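Local coordinates for protein predicted acyltransferase with acyl-CoA N-acyltransferase domain (Escherichia coli, PDB 4RS2) that binds coenzyme A and probably transfers acyl groups from acyl-CoA as a member of the GNAT N-acetyltransferase family, at residues Leu93-Lys98 and Gln102-Gln107. Numbering follows the deposited sequence.
Sequences LAVDEK and QGLARQ. With COA (coenzyme A), chain C.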
loop_
_atom_site.group_PDB
_atom_site.type_symbol
_atom_site.label_atom_id
_atom_site.label_comp_id
_atom_site.label_asym_id
_atom_site.label_seq_id
_atom_site.Cartn_x
_atom_site.Cartn_y
_atom_site.Cartn_z
ATOM N N LEU A 93 -2.373 0.242 -4.404
ATOM C CA LEU A 93 -3.040 -1.017 -4.161
ATOM C C LEU A 93 -3.899 -1.280 -5.363
ATOM O O LEU A 93 -4.769 -0.473 -5.703
ATOM C CB LEU A 93 -3.914 -0.951 -2.906
ATOM C CG LEU A 93 -4.798 -2.174 -2.649
ATOM C CD1 LEU A 93 -3.925 -3.384 -2.415
ATOM C CD2 LEU A 93 -5.734 -1.931 -1.459
ATOM N N ALA A 94 -3.675 -2.406 -6.023
ATOM C CA ALA A 94 -4.404 -2.712 -7.234
ATOM C C ALA A 94 -4.642 -4.185 -7.432
ATOM O O ALA A 94 -3.777 -4.998 -7.148
ATOM C CB ALA A 94 -3.667 -2.155 -8.435
ATOM N N VAL A 95 -5.840 -4.491 -7.912
ATOM C CA VAL A 95 -6.158 -5.848 -8.334
ATOM C C VAL A 95 -6.713 -5.781 -9.756
ATOM O O VAL A 95 -7.559 -4.923 -10.073
ATOM C CB VAL A 95 -7.151 -6.504 -7.366
ATOM C CG1 VAL A 95 -7.657 -7.823 -7.920
ATOM C CG2 VAL A 95 -6.525 -6.664 -5.989
ATOM N N ASP A 96 -6.197 -6.672 -10.617
ATOM C CA ASP A 96 -6.639 -6.735 -12.011
ATOM C C ASP A 96 -8.156 -6.914 -12.063
ATOM O O ASP A 96 -8.697 -7.696 -11.328
ATOM C CB ASP A 96 -5.942 -7.880 -12.723
ATOM C CG ASP A 96 -6.186 -7.878 -14.224
ATOM O OD1 ASP A 96 -7.357 -7.906 -14.672
ATOM O OD2 ASP A 96 -5.203 -7.935 -15.001
ATOM N N GLU A 97 -8.803 -6.163 -12.938
ATOM C CA GLU A 97 -10.262 -6.197 -13.054
ATOM C C GLU A 97 -10.784 -7.646 -13.183
ATOM O O GLU A 97 -11.862 -7.959 -12.669
ATOM C CB GLU A 97 -10.716 -5.287 -14.216
ATOM C CG GLU A 97 -12.206 -4.981 -14.208
ATOM C CD GLU A 97 -12.592 -3.785 -15.076
ATOM O OE1 GLU A 97 -11.707 -2.983 -15.486
ATOM O OE2 GLU A 97 -13.808 -3.641 -15.356
ATOM N N LYS A 98 -10.027 -8.539 -13.826
ATOM C CA LYS A 98 -10.438 -9.970 -13.958
ATOM C C LYS A 98 -10.521 -10.760 -12.651
ATOM O O LYS A 98 -11.123 -11.868 -12.605
ATOM C CB LYS A 98 -9.463 -10.733 -14.846
ATOM C CG LYS A 98 -9.278 -10.163 -16.249
ATOM C CD LYS A 98 -8.365 -11.039 -17.098
ATOM C CE LYS A 98 -7.999 -10.398 -18.438
ATOM N NZ LYS A 98 -9.071 -9.882 -19.349
ATOM N N GLN A 102 -12.603 -11.021 -5.203
ATOM C CA GLN A 102 -12.181 -12.347 -4.743
ATOM C C GLN A 102 -11.449 -12.307 -3.401
ATOM O O GLN A 102 -10.981 -13.346 -2.916
ATOM C CB GLN A 102 -11.284 -13.029 -5.792
ATOM C CG GLN A 102 -11.972 -13.332 -7.093
ATOM C CD GLN A 102 -11.102 -14.084 -8.095
ATOM O OE1 GLN A 102 -10.039 -14.615 -7.751
ATOM N NE2 GLN A 102 -11.513 -14.064 -9.351
ATOM N N GLY A 103 -11.325 -11.112 -2.818
ATOM C CA GLY A 103 -10.638 -10.950 -1.551
ATOM C C GLY A 103 -9.126 -10.741 -1.647
ATOM O O GLY A 103 -8.436 -10.759 -0.640
ATOM N N LEU A 104 -8.591 -10.549 -2.856
ATOM C CA LEU A 104 -7.165 -10.393 -3.052
ATOM C C LEU A 104 -6.608 -9.085 -2.474
ATOM O O LEU A 104 -5.487 -9.064 -1.986
ATOM C CB LEU A 104 -6.796 -10.489 -4.540
ATOM C CG LEU A 104 -6.766 -11.848 -5.185
ATOM C CD1 LEU A 104 -6.515 -11.650 -6.675
ATOM C CD2 LEU A 104 -5.653 -12.684 -4.553
ATOM N N ALA A 105 -7.358 -7.982 -2.527
ATOM C CA ALA A 105 -6.862 -6.737 -1.926
ATOM C C ALA A 105 -6.788 -6.900 -0.416
ATOM O O ALA A 105 -5.788 -6.544 0.197
ATOM C CB ALA A 105 -7.718 -5.559 -2.287
ATOM N N ARG A 106 -7.843 -7.450 0.175
ATOM C CA ARG A 106 -7.826 -7.746 1.593
ATOM C C ARG A 106 -6.605 -8.560 1.987
ATOM O O ARG A 106 -5.918 -8.242 2.959
ATOM C CB ARG A 106 -9.091 -8.489 2.007
ATOM C CG ARG A 106 -9.130 -8.875 3.477
ATOM C CD ARG A 106 -10.513 -9.402 3.842
ATOM N NE ARG A 106 -11.503 -8.355 4.046
ATOM C CZ ARG A 106 -11.596 -7.639 5.158
ATOM N NH1 ARG A 106 -10.759 -7.847 6.165
ATOM N NH2 ARG A 106 -12.518 -6.709 5.282
ATOM N N GLN A 107 -6.343 -9.626 1.236
ATOM C CA GLN A 107 -5.173 -10.476 1.500
ATOM C C GLN A 107 -3.843 -9.751 1.333
ATOM O O GLN A 107 -2.935 -9.953 2.125
ATOM C CB GLN A 107 -5.213 -11.706 0.609
ATOM C CG GLN A 107 -6.359 -12.630 0.967
ATOM C CD GLN A 107 -6.666 -13.696 -0.077
ATOM O OE1 GLN A 107 -6.364 -13.552 -1.270
ATOM N NE2 GLN A 107 -7.320 -14.757 0.366
HETATM N N1A COA C . -15.022 0.949 -2.101
HETATM C C2A COA C . -15.293 0.359 -0.911
HETATM N N3A COA C . -15.028 -0.937 -0.664
HETATM C C4A COA C . -14.434 -1.696 -1.627
HETATM C C5A COA C . -14.114 -1.129 -2.928
HETATM C C6A COA C . -14.438 0.285 -3.124
HETATM N N6A COA C . -14.139 0.853 -4.315
HETATM N N7A COA C . -13.564 -2.102 -3.667
HETATM C C8A COA C . -13.531 -3.210 -2.897
HETATM N N9A COA C . -14.077 -2.977 -1.711
HETATM C C1B COA C . -14.188 -3.924 -0.599
HETATM C C2B COA C . -14.801 -5.268 -0.940
HETATM O O2B COA C . -16.230 -5.202 -1.046
HETATM C C3B COA C . -14.304 -6.103 0.207
HETATM O O3B COA C . -15.076 -5.821 1.381
HETATM P P3B COA C . -15.024 -6.762 2.699
HETATM O O7A COA C . -13.859 -7.720 2.554
HETATM O O8A COA C . -14.950 -5.858 3.866
HETATM O O9A COA C . -16.338 -7.464 2.661
HETATM C C4B COA C . -12.895 -5.557 0.432
HETATM O O4B COA C . -12.855 -4.262 -0.187
HETATM C C5B COA C . -11.814 -6.439 -0.157
HETATM O O5B COA C . -12.137 -6.753 -1.516
HETATM P P1A COA C . -11.168 -7.573 -2.501
HETATM O O1A COA C . -11.969 -8.549 -3.310
HETATM O O2A COA C . -9.984 -8.001 -1.686
HETATM O O3A COA C . -10.644 -6.408 -3.496
HETATM P P2A COA C . -11.109 -6.053 -4.989
HETATM O O4A COA C . -10.817 -7.145 -5.934
HETATM O O5A COA C . -12.541 -5.551 -5.010
HETATM O O6A COA C . -10.067 -4.862 -5.287
HETATM C CBP COA C . -9.343 -2.562 -5.509
HETATM C CCP COA C . -10.254 -3.537 -4.787
HETATM C CDP COA C . -9.583 -1.143 -5.008
HETATM C CEP COA C . -7.921 -2.984 -5.185
HETATM C CAP COA C . -9.642 -2.682 -7.016
HETATM O OAP COA C . -11.017 -2.338 -7.300
HETATM C C9P COA C . -8.731 -1.865 -7.899
HETATM O O9P COA C . -7.597 -2.258 -8.222
HETATM N N8P COA C . -9.256 -0.731 -8.364
HETATM C C7P COA C . -8.536 0.110 -9.303
HETATM C C6P COA C . -7.580 1.023 -8.566
HETATM C C5P COA C . -8.370 2.018 -7.753
HETATM O O5P COA C . -8.491 1.887 -6.549
HETATM N N4P COA C . -8.903 3.030 -8.425
HETATM C C3P COA C . -9.579 4.134 -7.769
HETATM C C2P COA C . -9.015 5.465 -8.266
HETATM S S1P COA C . -8.856 6.647 -6.902
HETATM O O HOH W 1 -13.408 -12.041 -10.185
#
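Val95 reaches from the end of strand 87-95 to the first turn of helix 104-118, where its CG2 packs 4.0 Å from Ala105 CB and 4.1 Å from Leu104 CB. With chi1 at 171°, Val95 CG1 stands anti to the backbone N, leaving CG2 on the N side to enter the angle between the two helix residues; the Val95 and Leu104 side chains cross nearly at right angles. Leu93, two residues back along the strand, adds its CD2 to the other end of this apolar patch, 4.2 Å from Ala105 CB. Near the exposed Gln102, a water accepts from its NE2 and donates a weak bond to Lys98 O.

No direct hydrogen bond joins the two segments; besides that water, coenzyme A ties them together. Val95 N donates almost straight to the pantetheine carbonyl, 2.9 Å from coenzyme A O9P, while the pyrophosphate lies at the helix start. There Gly103 N, at the N-cap position, meets coenzyme A O1A at 2.7 Å. Arg106 N grips coenzyme A O2A at 2.9 Å (169°), with a weak, strongly bent bond from Ala105 N to the same oxygen. The helix dipole would probably favour this anion. Arg106 presents its guanidinium edge to the 3'-phosphate, NE donating to O7A and NH2 to O8A.

Just past the strand end, Asp96 OD1 accepts from Lys98 N in an Asx turn, and OD2 forms a salt bridge with Arg36. Gly101 N and Arg135 also bind the cofactor. The strand, the pyrophosphate-binding loop and the helix form the beta-alpha portion of a beta-alpha-beta unit, the characteristic acyl-CoA site of the GNAT fold.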